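Long-range contacts in probable dipeptidase (Pseudomonas aeruginosa, PDB 3B40), which probably acts as a metal-dependent dipeptidase of the membrane dipeptidase (M19) family, cleaving the peptide bond of dipeptides: residues Q263-P268 with G355-F360; D145-L150 with V199-D204; V31-G36 with E96-I101. The protein carries 11 engineered substitutions. All blocks are in the same frame, centred on the assembly; numbering follows the deposited sequence.

Contact 1 of 3, residues Q263-P268 with G355-F360; sequences QVVGFP and GISSDF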
ATOM      1  N   GLN A 263      -7.341   1.112  -5.117  1.00 12.23           N
ATOM      2  CA  GLN A 263      -6.157   1.738  -5.713  1.00 13.01           C
ATOM      3  C   GLN A 263      -5.227   0.606  -6.136  1.00 12.82           C
ATOM      4  O   GLN A 263      -4.525   0.030  -5.308  1.00 13.51           O
ATOM      5  CB  GLN A 263      -5.500   2.712  -4.725  1.00 12.07           C
ATOM      6  CG  GLN A 263      -6.434   3.858  -4.268  1.00 13.51           C
ATOM      7  CD  GLN A 263      -6.356   5.119  -5.141  1.00 13.86           C
ATOM      8  OE1 GLN A 263      -7.377   5.749  -5.418  1.00 12.98           O
ATOM      9  NE2 GLN A 263      -5.152   5.488  -5.559  1.00  6.54           N
ATOM     10  N   VAL A 264      -5.225   0.314  -7.432  1.00 13.52           N
ATOM     11  CA  VAL A 264      -4.530  -0.852  -8.000  1.00 12.80           C
ATOM     12  C   VAL A 264      -3.026  -0.693  -7.950  1.00 13.77           C
ATOM     13  O   VAL A 264      -2.479   0.277  -8.486  1.00 13.86           O
ATOM     14  CB  VAL A 264      -4.963  -1.119  -9.471  1.00 13.47           C
ATOM     15  CG1 VAL A 264      -4.177  -2.299 -10.070  1.00 12.23           C
ATOM     16  CG2 VAL A 264      -6.488  -1.388  -9.556  1.00 11.67           C
ATOM     17  N   VAL A 265      -2.352  -1.671  -7.359  1.00 12.59           N
ATOM     18  CA  VAL A 265      -0.968  -1.503  -6.981  1.00 12.87           C
ATOM     19  C   VAL A 265       0.011  -2.112  -8.000  1.00 13.46           C
ATOM     20  O   VAL A 265      -0.149  -3.260  -8.415  1.00 13.51           O
ATOM     21  CB  VAL A 265      -0.692  -2.077  -5.548  1.00 11.94           C
ATOM     22  CG1 VAL A 265      -0.857  -3.600  -5.521  1.00 12.28           C
ATOM     23  CG2 VAL A 265       0.684  -1.702  -5.069  1.00 12.22           C
ATOM     24  N   GLY A 266       1.054  -1.345  -8.333  1.00 12.77           N
ATOM     25  CA  GLY A 266       2.148  -1.827  -9.194  1.00 13.73           C
ATOM     26  C   GLY A 266       3.126  -2.731  -8.447  1.00 14.63           C
ATOM     27  O   GLY A 266       4.336  -2.444  -8.393  1.00 14.89           O
ATOM     28  N   PHE A 267       2.606  -3.795  -7.836  1.00 14.07           N
ATOM     29  CA  PHE A 267       3.457  -4.754  -7.131  1.00 15.16           C
ATOM     30  C   PHE A 267       3.605  -6.006  -8.001  1.00 15.15           C
ATOM     31  O   PHE A 267       2.620  -6.746  -8.217  1.00 14.64           O
ATOM     32  CB  PHE A 267       2.940  -5.089  -5.722  1.00 15.02           C
ATOM     33  CG  PHE A 267       3.971  -5.755  -4.862  1.00 14.76           C
ATOM     34  CD1 PHE A 267       4.710  -5.022  -3.937  1.00 16.66           C
ATOM     35  CD2 PHE A 267       4.239  -7.108  -5.004  1.00 17.19           C
ATOM     36  CE1 PHE A 267       5.687  -5.623  -3.174  1.00 16.18           C
ATOM     37  CE2 PHE A 267       5.213  -7.730  -4.233  1.00 16.77           C
ATOM     38  CZ  PHE A 267       5.943  -6.984  -3.314  1.00 16.83           C
ATOM     39  N   PRO A 268       4.799  -6.187  -8.595  1.00 15.48           N
ATOM     40  CA  PRO A 268       4.926  -7.167  -9.691  1.00 15.39           C
ATOM     41  C   PRO A 268       4.344  -8.562  -9.390  1.00 15.74           C
ATOM     42  O   PRO A 268       3.545  -9.079 -10.185  1.00 15.52           O
ATOM     43  CB  PRO A 268       6.438  -7.214  -9.976  1.00 16.13           C
ATOM     44  CG  PRO A 268       7.084  -6.289  -9.065  1.00 14.39           C
ATOM     45  CD  PRO A 268       6.054  -5.446  -8.372  1.00 16.13           C
ATOM     46  N   GLY A 355      -8.308   3.473  -8.666  1.00 10.46           N
ATOM     47  CA  GLY A 355      -7.149   4.392  -8.584  1.00 10.85           C
ATOM     48  C   GLY A 355      -5.873   3.615  -8.818  1.00 11.22           C
ATOM     49  O   GLY A 355      -5.921   2.496  -9.308  1.00 11.04           O
ATOM     50  N   ILE A 356      -4.733   4.196  -8.436  1.00 11.30           N
ATOM     51  CA  ILE A 356      -3.419   3.657  -8.798  1.00 12.30           C
ATOM     52  C   ILE A 356      -2.506   3.860  -7.609  1.00 11.71           C
ATOM     53  O   ILE A 356      -2.607   4.862  -6.910  1.00 12.56           O
ATOM     54  CB  ILE A 356      -2.791   4.400 -10.061  1.00 11.72           C
ATOM     55  CG1 ILE A 356      -3.763   4.381 -11.252  1.00 11.39           C
ATOM     56  CG2 ILE A 356      -1.419   3.766 -10.457  1.00 11.69           C
ATOM     57  CD1 ILE A 356      -3.390   5.373 -12.396  1.00 12.43           C
ATOM     58  N   SER A 357      -1.613   2.910  -7.380  1.00 12.96           N
ATOM     59  CA  SER A 357      -0.627   3.023  -6.292  1.00 13.01           C
ATOM     60  C   SER A 357       0.589   2.226  -6.700  1.00 12.80           C
ATOM     61  O   SER A 357       0.472   1.362  -7.549  1.00 14.34           O
ATOM     62  CB  SER A 357      -1.183   2.548  -4.967  1.00 12.23           C
ATOM     63  OG  SER A 357      -1.514   1.174  -4.975  1.00 13.60           O
ATOM     64  N   SER A 358       1.742   2.522  -6.109  1.00 12.30           N
ATOM     65  CA  SER A 358       3.011   1.860  -6.469  1.00 13.05           C
ATOM     66  C   SER A 358       3.553   0.794  -5.525  1.00 13.43           C
ATOM     67  O   SER A 358       4.121  -0.235  -5.970  1.00 13.40           O
ATOM     68  CB  SER A 358       4.099   2.917  -6.599  1.00 13.06           C
ATOM     69  OG  SER A 358       4.225   3.690  -5.421  1.00 13.38           O
ATOM     70  N   ASP A 359       3.361   1.034  -4.238  1.00 13.20           N
ATOM     71  CA  ASP A 359       4.074   0.314  -3.163  1.00 14.70           C
ATOM     72  C   ASP A 359       5.571   0.629  -3.264  1.00 13.98           C
ATOM     73  O   ASP A 359       6.406  -0.164  -2.844  1.00 12.85           O
ATOM     74  CB  ASP A 359       3.832  -1.189  -3.202  1.00 15.16           C
ATOM     75  CG  ASP A 359       3.516  -1.786  -1.801  1.00 18.03           C
ATOM     76  OD1 ASP A 359       3.758  -1.131  -0.748  1.00 21.23           O
ATOM     77  OD2 ASP A 359       3.030  -2.945  -1.768  1.00 21.64           O
ATOM     78  N   PHE A 360       5.884   1.819  -3.775  1.00 12.84           N
ATOM     79  CA  PHE A 360       7.273   2.243  -3.866  1.00 13.51           C
ATOM     80  C   PHE A 360       7.917   2.170  -2.477  1.00 13.13           C
ATOM     81  O   PHE A 360       7.261   2.408  -1.468  1.00 13.09           O
ATOM     82  CB  PHE A 360       7.417   3.652  -4.492  1.00 12.35           C
ATOM     83  CG  PHE A 360       7.321   3.691  -6.033  1.00 12.18           C
ATOM     84  CD1 PHE A 360       7.778   2.630  -6.823  1.00  9.66           C
ATOM     85  CD2 PHE A 360       6.759   4.798  -6.668  1.00  8.12           C
ATOM     86  CE1 PHE A 360       7.676   2.667  -8.207  1.00  9.79           C
ATOM     87  CE2 PHE A 360       6.660   4.854  -8.050  1.00 10.17           C
ATOM     88  CZ  PHE A 360       7.101   3.777  -8.828  1.00 11.14           C
TER

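Contact 2 of 3, residues D145-L150 with V199-D204; sequences DDLSQL and VERLND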
ATOM      1  N   ASP A 145      -3.896  -1.517  23.014  1.00 28.44           N
ATOM      2  CA  ASP A 145      -5.356  -1.532  23.230  1.00 28.95           C
ATOM      3  C   ASP A 145      -5.957  -0.139  23.353  1.00 28.72           C
ATOM      4  O   ASP A 145      -7.109   0.010  23.771  1.00 29.24           O
ATOM      5  CB  ASP A 145      -5.730  -2.303  24.501  1.00 29.49           C
ATOM      6  CG  ASP A 145      -5.314  -3.774  24.465  1.00 32.79           C
ATOM      7  OD1 ASP A 145      -5.281  -4.370  23.364  1.00 35.53           O
ATOM      8  OD2 ASP A 145      -5.024  -4.334  25.560  1.00 36.48           O
ATOM      9  N   ASP A 146      -5.211   0.890  22.973  1.00 27.54           N
ATOM     10  CA  ASP A 146      -5.673   2.235  23.252  1.00 26.66           C
ATOM     11  C   ASP A 146      -6.354   2.877  22.038  1.00 25.97           C
ATOM     12  O   ASP A 146      -5.692   3.394  21.139  1.00 26.30           O
ATOM     13  CB  ASP A 146      -4.506   3.063  23.807  1.00 26.54           C
ATOM     14  CG  ASP A 146      -4.901   4.456  24.208  1.00 27.44           C
ATOM     15  OD1 ASP A 146      -6.106   4.778  24.318  1.00 26.21           O
ATOM     16  OD2 ASP A 146      -3.963   5.252  24.431  1.00 30.05           O
ATOM     17  N   LEU A 147      -7.684   2.848  22.032  1.00 24.37           N
ATOM     18  CA  LEU A 147      -8.497   3.479  20.975  1.00 24.35           C
ATOM     19  C   LEU A 147      -8.238   4.981  20.840  1.00 23.26           C
ATOM     20  O   LEU A 147      -8.281   5.540  19.731  1.00 22.82           O
ATOM     21  CB  LEU A 147      -9.993   3.243  21.269  1.00 24.52           C
ATOM     22  CG  LEU A 147     -11.015   3.224  20.136  1.00 25.40           C
ATOM     23  CD1 LEU A 147     -10.661   2.211  19.047  1.00 27.01           C
ATOM     24  CD2 LEU A 147     -12.391   2.923  20.709  1.00 24.09           C
ATOM     25  N   SER A 148      -7.950   5.644  21.959  1.00 22.56           N
ATOM     26  CA  SER A 148      -7.710   7.085  21.909  1.00 22.09           C
ATOM     27  C   SER A 148      -6.443   7.424  21.122  1.00 21.08           C
ATOM     28  O   SER A 148      -6.219   8.588  20.792  1.00 21.12           O
ATOM     29  CB  SER A 148      -7.677   7.705  23.310  1.00 22.30           C
ATOM     30  OG  SER A 148      -6.511   7.318  23.994  1.00 24.10           O
ATOM     31  N   GLN A 149      -5.627   6.420  20.775  1.00 20.64           N
ATOM     32  CA  GLN A 149      -4.464   6.680  19.881  1.00 20.12           C
ATOM     33  C   GLN A 149      -4.921   7.121  18.481  1.00 19.67           C
ATOM     34  O   GLN A 149      -4.177   7.803  17.764  1.00 20.53           O
ATOM     35  CB  GLN A 149      -3.506   5.465  19.773  1.00 20.45           C
ATOM     36  CG  GLN A 149      -2.790   5.069  21.063  1.00 22.57           C
ATOM     37  CD  GLN A 149      -1.878   6.171  21.622  1.00 26.78           C
ATOM     38  OE1 GLN A 149      -1.018   6.682  20.924  1.00 30.53           O
ATOM     39  NE2 GLN A 149      -2.087   6.546  22.873  1.00 31.44           N
ATOM     40  N   LEU A 150      -6.134   6.739  18.087  1.00 18.67           N
ATOM     41  CA  LEU A 150      -6.702   7.185  16.817  1.00 18.15           C
ATOM     42  C   LEU A 150      -6.954   8.701  16.841  1.00 18.96           C
ATOM     43  O   LEU A 150      -6.553   9.410  15.925  1.00 17.76           O
ATOM     44  CB  LEU A 150      -7.982   6.407  16.478  1.00 18.09           C
ATOM     45  CG  LEU A 150      -7.820   4.898  16.249  1.00 17.44           C
ATOM     46  CD1 LEU A 150      -9.168   4.217  15.928  1.00 14.52           C
ATOM     47  CD2 LEU A 150      -6.758   4.612  15.144  1.00 17.19           C
ATOM     48  N   VAL A 199     -13.564   1.033  14.083  1.00 11.65           N
ATOM     49  CA  VAL A 199     -14.283   1.434  12.880  1.00 12.30           C
ATOM     50  C   VAL A 199     -15.238   2.631  13.135  1.00 12.12           C
ATOM     51  O   VAL A 199     -15.280   3.598  12.360  1.00 11.18           O
ATOM     52  CB  VAL A 199     -15.106   0.272  12.293  1.00 12.04           C
ATOM     53  CG1 VAL A 199     -16.027   0.789  11.167  1.00  9.46           C
ATOM     54  CG2 VAL A 199     -14.175  -0.879  11.792  1.00 12.10           C
ATOM     55  N   GLU A 200     -16.024   2.522  14.201  1.00 12.00           N
ATOM     56  CA  GLU A 200     -16.857   3.637  14.663  1.00 12.44           C
ATOM     57  C   GLU A 200     -16.004   4.892  14.963  1.00 12.81           C
ATOM     58  O   GLU A 200     -16.352   6.016  14.550  1.00 13.34           O
ATOM     59  CB  GLU A 200     -17.699   3.216  15.888  1.00 11.87           C
ATOM     60  CG  GLU A 200     -18.677   4.325  16.417  1.00 13.84           C
ATOM     61  CD  GLU A 200     -19.769   4.742  15.434  1.00 14.50           C
ATOM     62  OE1 GLU A 200     -20.310   5.864  15.580  1.00 16.91           O
ATOM     63  OE2 GLU A 200     -20.130   3.957  14.533  1.00 15.77           O
ATOM     64  N   ARG A 201     -14.892   4.719  15.678  1.00 12.50           N
ATOM     65  CA  ARG A 201     -14.033   5.861  16.029  1.00 12.36           C
ATOM     66  C   ARG A 201     -13.460   6.549  14.803  1.00 13.02           C
ATOM     67  O   ARG A 201     -13.441   7.770  14.748  1.00 12.64           O
ATOM     68  CB  ARG A 201     -12.916   5.467  17.013  1.00 12.39           C
ATOM     69  CG  ARG A 201     -12.023   6.629  17.508  1.00 13.02           C
ATOM     70  CD  ARG A 201     -12.787   7.721  18.256  1.00 14.65           C
ATOM     71  NE  ARG A 201     -13.569   7.178  19.354  1.00 15.21           N
ATOM     72  CZ  ARG A 201     -13.080   6.866  20.548  1.00 16.56           C
ATOM     73  NH1 ARG A 201     -11.776   7.049  20.819  1.00 12.98           N
ATOM     74  NH2 ARG A 201     -13.907   6.352  21.469  1.00 18.37           N
ATOM     75  N   LEU A 202     -13.039   5.762  13.812  1.00 12.99           N
ATOM     76  CA  LEU A 202     -12.495   6.314  12.552  1.00 14.41           C
ATOM     77  C   LEU A 202     -13.565   7.064  11.755  1.00 14.38           C
ATOM     78  O   LEU A 202     -13.303   8.139  11.162  1.00 14.32           O
ATOM     79  CB  LEU A 202     -11.897   5.172  11.698  1.00 13.23           C
ATOM     80  CG  LEU A 202     -10.593   4.637  12.330  1.00 16.27           C
ATOM     81  CD1 LEU A 202     -10.128   3.343  11.704  1.00 16.67           C
ATOM     82  CD2 LEU A 202      -9.451   5.669  12.328  1.00 15.26           C
ATOM     83  N   ASN A 203     -14.767   6.484  11.711  1.00 14.44           N
ATOM     84  CA  ASN A 203     -15.888   7.172  11.060  1.00 14.25           C
ATOM     85  C   ASN A 203     -16.105   8.544  11.715  1.00 14.04           C
ATOM     86  O   ASN A 203     -16.246   9.560  10.996  1.00 14.38           O
ATOM     87  CB  ASN A 203     -17.191   6.360  11.168  1.00 14.47           C
ATOM     88  CG  ASN A 203     -17.308   5.221  10.156  1.00 13.23           C
ATOM     89  OD1 ASN A 203     -18.248   4.438  10.259  1.00 11.94           O
ATOM     90  ND2 ASN A 203     -16.370   5.104   9.198  1.00 13.47           N
ATOM     91  N   ASP A 204     -16.146   8.572  13.062  1.00 13.05           N
ATOM     92  CA  ASP A 204     -16.374   9.793  13.847  1.00 13.01           C
ATOM     93  C   ASP A 204     -15.284  10.829  13.605  1.00 13.47           C
ATOM     94  O   ASP A 204     -15.561  12.017  13.512  1.00 13.11           O
ATOM     95  CB  ASP A 204     -16.409   9.510  15.374  1.00 13.19           C
ATOM     96  CG  ASP A 204     -17.649   8.748  15.807  1.00 13.89           C
ATOM     97  OD1 ASP A 204     -18.613   8.710  15.018  1.00 15.57           O
ATOM     98  OD2 ASP A 204     -17.649   8.128  16.915  1.00 12.97           O
TER

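Contact 3 of 3, residues V31-G36 with E96-I101; sequences VPLDFG and EIRYKI. Engineered in segment 31-36: Val31 (natural residue Ile), Leu33 (natural residue Pro).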
ATOM      1  N   VAL A  31       7.856   5.493   3.618  1.00 16.36           N
ATOM      2  CA  VAL A  31       8.926   6.395   4.101  1.00 16.85           C
ATOM      3  C   VAL A  31      10.058   5.536   4.720  1.00 18.27           C
ATOM      4  O   VAL A  31       9.837   4.868   5.749  1.00 17.80           O
ATOM      5  CB  VAL A  31       8.376   7.377   5.192  1.00 18.05           C
ATOM      6  CG1 VAL A  31       9.456   8.411   5.628  1.00 17.61           C
ATOM      7  CG2 VAL A  31       7.090   8.064   4.742  1.00 15.39           C
ATOM      8  N   PRO A  32      11.271   5.549   4.099  1.00 19.03           N
ATOM      9  CA  PRO A  32      12.469   4.878   4.635  1.00 19.12           C
ATOM     10  C   PRO A  32      12.871   5.561   5.932  1.00 18.86           C
ATOM     11  O   PRO A  32      12.814   6.799   6.029  1.00 18.67           O
ATOM     12  CB  PRO A  32      13.537   5.136   3.546  1.00 19.35           C
ATOM     13  CG  PRO A  32      12.734   5.460   2.293  1.00 19.50           C
ATOM     14  CD  PRO A  32      11.572   6.251   2.839  1.00 19.45           C
ATOM     15  N   LEU A  33      13.260   4.784   6.932  1.00 18.84           N
ATOM     16  CA  LEU A  33      13.592   5.382   8.227  1.00 18.64           C
ATOM     17  C   LEU A  33      14.763   6.398   8.186  1.00 18.59           C
ATOM     18  O   LEU A  33      14.912   7.219   9.077  1.00 17.73           O
ATOM     19  CB  LEU A  33      13.864   4.279   9.260  1.00 18.47           C
ATOM     20  CG  LEU A  33      12.575   3.556   9.647  1.00 18.54           C
ATOM     21  CD1 LEU A  33      12.856   2.150  10.221  1.00 18.20           C
ATOM     22  CD2 LEU A  33      11.791   4.431  10.625  1.00 17.31           C
ATOM     23  N   ASP A  34      15.588   6.326   7.155  1.00 18.89           N
ATOM     24  CA  ASP A  34      16.718   7.256   7.019  1.00 20.68           C
ATOM     25  C   ASP A  34      16.462   8.333   5.959  1.00 20.18           C
ATOM     26  O   ASP A  34      17.384   8.982   5.484  1.00 20.11           O
ATOM     27  CB  ASP A  34      18.013   6.472   6.719  1.00 20.46           C
ATOM     28  CG  ASP A  34      17.988   5.802   5.345  1.00 23.06           C
ATOM     29  OD1 ASP A  34      16.919   5.823   4.690  1.00 22.35           O
ATOM     30  OD2 ASP A  34      19.040   5.249   4.923  1.00 25.91           O
ATOM     31  N   PHE A  35      15.202   8.505   5.574  1.00 20.84           N
ATOM     32  CA  PHE A  35      14.849   9.442   4.523  1.00 20.74           C
ATOM     33  C   PHE A  35      15.133  10.845   5.056  1.00 22.08           C
ATOM     34  O   PHE A  35      14.773  11.161   6.186  1.00 21.20           O
ATOM     35  CB  PHE A  35      13.358   9.289   4.198  1.00 21.13           C
ATOM     36  CG  PHE A  35      12.919   9.995   2.949  1.00 18.66           C
ATOM     37  CD1 PHE A  35      13.642   9.873   1.762  1.00 19.21           C
ATOM     38  CD2 PHE A  35      11.735  10.720   2.947  1.00 16.98           C
ATOM     39  CE1 PHE A  35      13.210  10.510   0.605  1.00 20.54           C
ATOM     40  CE2 PHE A  35      11.289  11.347   1.799  1.00 21.23           C
ATOM     41  CZ  PHE A  35      12.034  11.242   0.618  1.00 18.97           C
ATOM     42  N   GLY A  36      15.807  11.662   4.252  1.00 22.46           N
ATOM     43  CA  GLY A  36      16.208  12.994   4.667  1.00 24.56           C
ATOM     44  C   GLY A  36      17.588  13.062   5.314  1.00 25.72           C
ATOM     45  O   GLY A  36      17.978  14.122   5.792  1.00 26.20           O
ATOM     46  N   GLU A  96       7.118   7.226  15.255  1.00 18.44           N
ATOM     47  CA  GLU A  96       7.540   8.572  15.627  1.00 18.96           C
ATOM     48  C   GLU A  96       8.620   9.123  14.670  1.00 18.12           C
ATOM     49  O   GLU A  96       8.585  10.282  14.322  1.00 17.59           O
ATOM     50  CB  GLU A  96       8.016   8.617  17.070  1.00 19.96           C
ATOM     51  CG  GLU A  96       6.893   8.458  18.108  1.00 23.14           C
ATOM     52  CD  GLU A  96       5.880   9.619  18.112  1.00 27.82           C
ATOM     53  OE1 GLU A  96       6.283  10.800  17.994  1.00 30.53           O
ATOM     54  OE2 GLU A  96       4.672   9.340  18.250  1.00 29.33           O
ATOM     55  N   ILE A  97       9.575   8.277  14.285  1.00 17.70           N
ATOM     56  CA  ILE A  97      10.585   8.621  13.301  1.00 17.81           C
ATOM     57  C   ILE A  97       9.933   9.081  12.007  1.00 18.00           C
ATOM     58  O   ILE A  97      10.287  10.142  11.476  1.00 17.51           O
ATOM     59  CB  ILE A  97      11.584   7.447  13.074  1.00 18.34           C
ATOM     60  CG1 ILE A  97      12.435   7.263  14.353  1.00 18.53           C
ATOM     61  CG2 ILE A  97      12.482   7.708  11.822  1.00 18.12           C
ATOM     62  CD1 ILE A  97      13.351   6.107  14.328  1.00 22.02           C
ATOM     63  N   ARG A  98       8.963   8.308  11.515  1.00 18.24           N
ATOM     64  CA  ARG A  98       8.296   8.640  10.243  1.00 18.30           C
ATOM     65  C   ARG A  98       7.535   9.966  10.314  1.00 19.23           C
ATOM     66  O   ARG A  98       7.587  10.782   9.374  1.00 18.49           O
ATOM     67  CB  ARG A  98       7.460   7.461   9.743  1.00 18.12           C
ATOM     68  CG  ARG A  98       8.363   6.376   9.150  1.00 16.60           C
ATOM     69  CD  ARG A  98       7.630   5.113   8.787  1.00 15.96           C
ATOM     70  NE  ARG A  98       8.437   4.309   7.881  1.00 14.98           N
ATOM     71  CZ  ARG A  98       8.912   3.099   8.171  1.00 19.37           C
ATOM     72  NH1 ARG A  98       9.655   2.462   7.277  1.00 16.49           N
ATOM     73  NH2 ARG A  98       8.655   2.532   9.358  1.00 17.55           N
ATOM     74  N   TYR A  99       6.901  10.216  11.461  1.00 19.49           N
ATOM     75  CA  TYR A  99       6.253  11.509  11.719  1.00 20.13           C
ATOM     76  C   TYR A  99       7.236  12.686  11.692  1.00 19.92           C
ATOM     77  O   TYR A  99       6.941  13.744  11.143  1.00 20.35           O
ATOM     78  CB  TYR A  99       5.521  11.483  13.075  1.00 21.53           C
ATOM     79  CG  TYR A  99       4.742  12.751  13.341  1.00 22.41           C
ATOM     80  CD1 TYR A  99       3.507  12.966  12.734  1.00 23.50           C
ATOM     81  CD2 TYR A  99       5.239  13.737  14.190  1.00 23.32           C
ATOM     82  CE1 TYR A  99       2.779  14.128  12.973  1.00 24.73           C
ATOM     83  CE2 TYR A  99       4.514  14.924  14.425  1.00 24.45           C
ATOM     84  CZ  TYR A  99       3.296  15.098  13.807  1.00 23.95           C
ATOM     85  OH  TYR A  99       2.568  16.238  14.023  1.00 27.36           O
ATOM     86  N   LYS A 100       8.398  12.511  12.306  1.00 19.96           N
ATOM     87  CA  LYS A 100       9.395  13.579  12.320  1.00 20.50           C
ATOM     88  C   LYS A 100       9.959  13.841  10.922  1.00 19.35           C
ATOM     89  O   LYS A 100      10.249  14.985  10.575  1.00 18.41           O
ATOM     90  CB  LYS A 100      10.528  13.257  13.286  1.00 21.16           C
ATOM     91  CG  LYS A 100      10.244  13.653  14.735  1.00 25.25           C
ATOM     92  CD  LYS A 100      11.347  13.112  15.653  1.00 30.40           C
ATOM     93  CE  LYS A 100      12.724  13.769  15.372  1.00 33.10           C
ATOM     94  NZ  LYS A 100      13.110  14.808  16.375  1.00 35.61           N
ATOM     95  N   ILE A 101      10.108  12.783  10.124  1.00 18.30           N
ATOM     96  CA  ILE A 101      10.535  12.936   8.717  1.00 18.66           C
ATOM     97  C   ILE A 101       9.570  13.824   7.902  1.00 18.93           C
ATOM     98  O   ILE A 101       9.994  14.765   7.179  1.00 19.69           O
ATOM     99  CB  ILE A 101      10.737  11.555   8.025  1.00 18.69           C
ATOM    100  CG1 ILE A 101      11.949  10.826   8.625  1.00 18.65           C
ATOM    101  CG2 ILE A 101      10.894  11.707   6.458  1.00 18.32           C
ATOM    102  CD1 ILE A 101      12.163   9.391   8.049  1.00 18.42           C
TER

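Contact 1 of 3, residues Q263-P268 with G355-F360
Gln263 and Gly355 lie side by side at the start of a parallel pairing that runs on through Val264 with Ile356 and Val265 with Ser357. Gln263 reaches over to the neighbouring strand. Its CB faces Ile356 N, and CG stands anti to the carbonyl carbon (chi1 -60°); a bend at chi2 then brings CD to 3.6 Å from Gly355 CA. At the tip, OE1 is 3.5 Å from Gly355 CA; glycine suits this place because, having no side chain, it leaves the room that OE1 takes. NE2 lies 2.9 Å from Ile356 O and makes a weak hydrogen bond to Ser27 OG. The backbones are tied by Val264 N to Gly355 O (3.0 Å), Ser357 N to Val264 O, and Gly266 N to Ser357 O (2.9 Å). These are neighbouring strands, 261-265 and 354-357, of the parallel barrel expected in this TIM-barrel family. Val264 and Ile356, branched and apolar, turn outward to the helices: Val264 packs on helix 335-349 and Ile356 on helix 389-409. Gln263, Val265 and Ser357 occupy the other face, where Ser357 OG hydrogen-bonds to Ser233 O of strand 230-235, the neighbour of strand 261-265 on its other side; a serine hydroxyl is short enough to lie 3.4 Å from Val265 CB and still make this bond. Beyond the strands, Gly266 centres an inverse gamma turn. Val265 CG2 crosses obliquely to Asp359 CB, 3.7 Å away. Phe267 brings CD1 to 3.4 Å from Asp359 OD2, the ring and carboxylate planes 59° apart, while its ring also stacks with Tyr270. Ser358 OG, which hydrogen-bonds to Asp26 OD2, accepts from Phe360 N in an ST turn, and Ser358 CB sits over the centre of the Phe360 ring.

Contact 2 of 3, residues D145-L150 with V199-D204
Leu150 and Leu202 supply the apolar half of this contact, their side chains crossing at about a right angle. Both Leu150 methyls reach Leu202 CD2, CD1 at 3.9 Å and CD2 at 4.0 Å. Leucine suits such a meeting because its forked end offers two methyls to one partner; both leucines also touch Phe161. Leu150 CD1 further meets Arg201 CG at 4.1 Å, so the arginine contributes its aliphatic base to the same apolar patch.

A second kind of contact sets a hydrocarbon against a flat charged group. Arg201 leaves the helix with CG anti to the backbone N (chi1 -176°), then bends at chi2 and chi3. Leu147 CD2 lies over one guanidinium face, offset toward the rim and 3.8 Å from Arg201 NH2, while Ser148 CA comes near the edge. The charge is answered by a salt bridge from Arg201 NH1 to Asp151 OD2.

Hydrogen bonds hold the incoming turn in shape. Asp146 OD1 accepts from Ser148 OG at 2.6 Å and, weakly, from Ser148 N as a capping bond; Asp146 OD2 accepts from Gln149 NE2 in a nearly straight bond (176°). Aspartate suits a place just ahead of a helix, where backbone N-H groups need acceptors.

Helices 148-155 and 193-205, which precede and follow strand 160-162 in the chain, meet outside that strand, consistent with successive outer helices of a TIM barrel.

Contact 3 of 3, residues V31-G36 with E96-I101
Val31 meets helix 87-108 in two ways, through its carbonyl oxygen and through its side chain. Arg98, extended from CG to NE, presents the side of its guanidinium: NE donates to Val31 O at 2.6 Å and NH1 to the same oxygen at 2.9 Å. The NE bond arrives in the carbonyl plane, whereas the NH1 donor is tilted 22° from it. Two N-H groups thus converge on one acceptor, which fixes the rotation of the guanidinium. One to two helical turns earlier, the same helix carries Asp89 and His93, ligands of a bound calcium ion.

Val31, Arg98 and Phe35 make up the buried part of the contact. Val31, an engineered residue, reaches tip to tip toward Ile101, CG1 to CG2 at 3.7 Å. The same Ile101 methyl touches the edge of the Phe35 ring at CD2, also 3.7 Å away, and the two side chains cross at about a right angle. Ile101 CD1 lies against the carbonyl oxygens of the type I turn from Pro32 to Phe35, 3.4 Å from Pro32 O; a beta-branched residue can thus serve both the ring and the turn.

Leu33 and Ile97, by contrast, are exposed to solvent although in contact. Leu33, likewise engineered, covers one face of the Arg98 guanidinium with its CG, offset toward the rim. Its CD2 meets Ile97 CG2 at 3.6 Å, with the side chains again crossing at about a right angle.

The loop after strand 25-29 is thereby fastened to helix 87-108. Strand 62-68 touches both, Leu65 against Val31 and Phe68 O accepting from Arg98 NH2; arginine suits its place because it can satisfy main-chain oxygens of the loop and of this strand at once.

Overall arrangement
Along the chain contact 3 closes first, then contact 2, then contact 1, none enclosing another. All three lie in the M19 family region, and the curled parallel sheet with helices outside it is consistent with a TIM barrel, sampled here at different depths. Contact 1, about 7 Å from the centre of the chain, joins two strands of the sheet; contact 3, at about 17 Å, ties the loop after strand 25-29 to an outer helix; contact 2, at about 21 Å, pairs two outer helices. Centres are 21 to 27 Å apart and no two contacts touch. Strand 25-29 links contacts 1 and 3, since it meets Ser357 and its following loop begins contact 3. They hold separate layers of the fold: strand to strand, loop to helix and helix to helix.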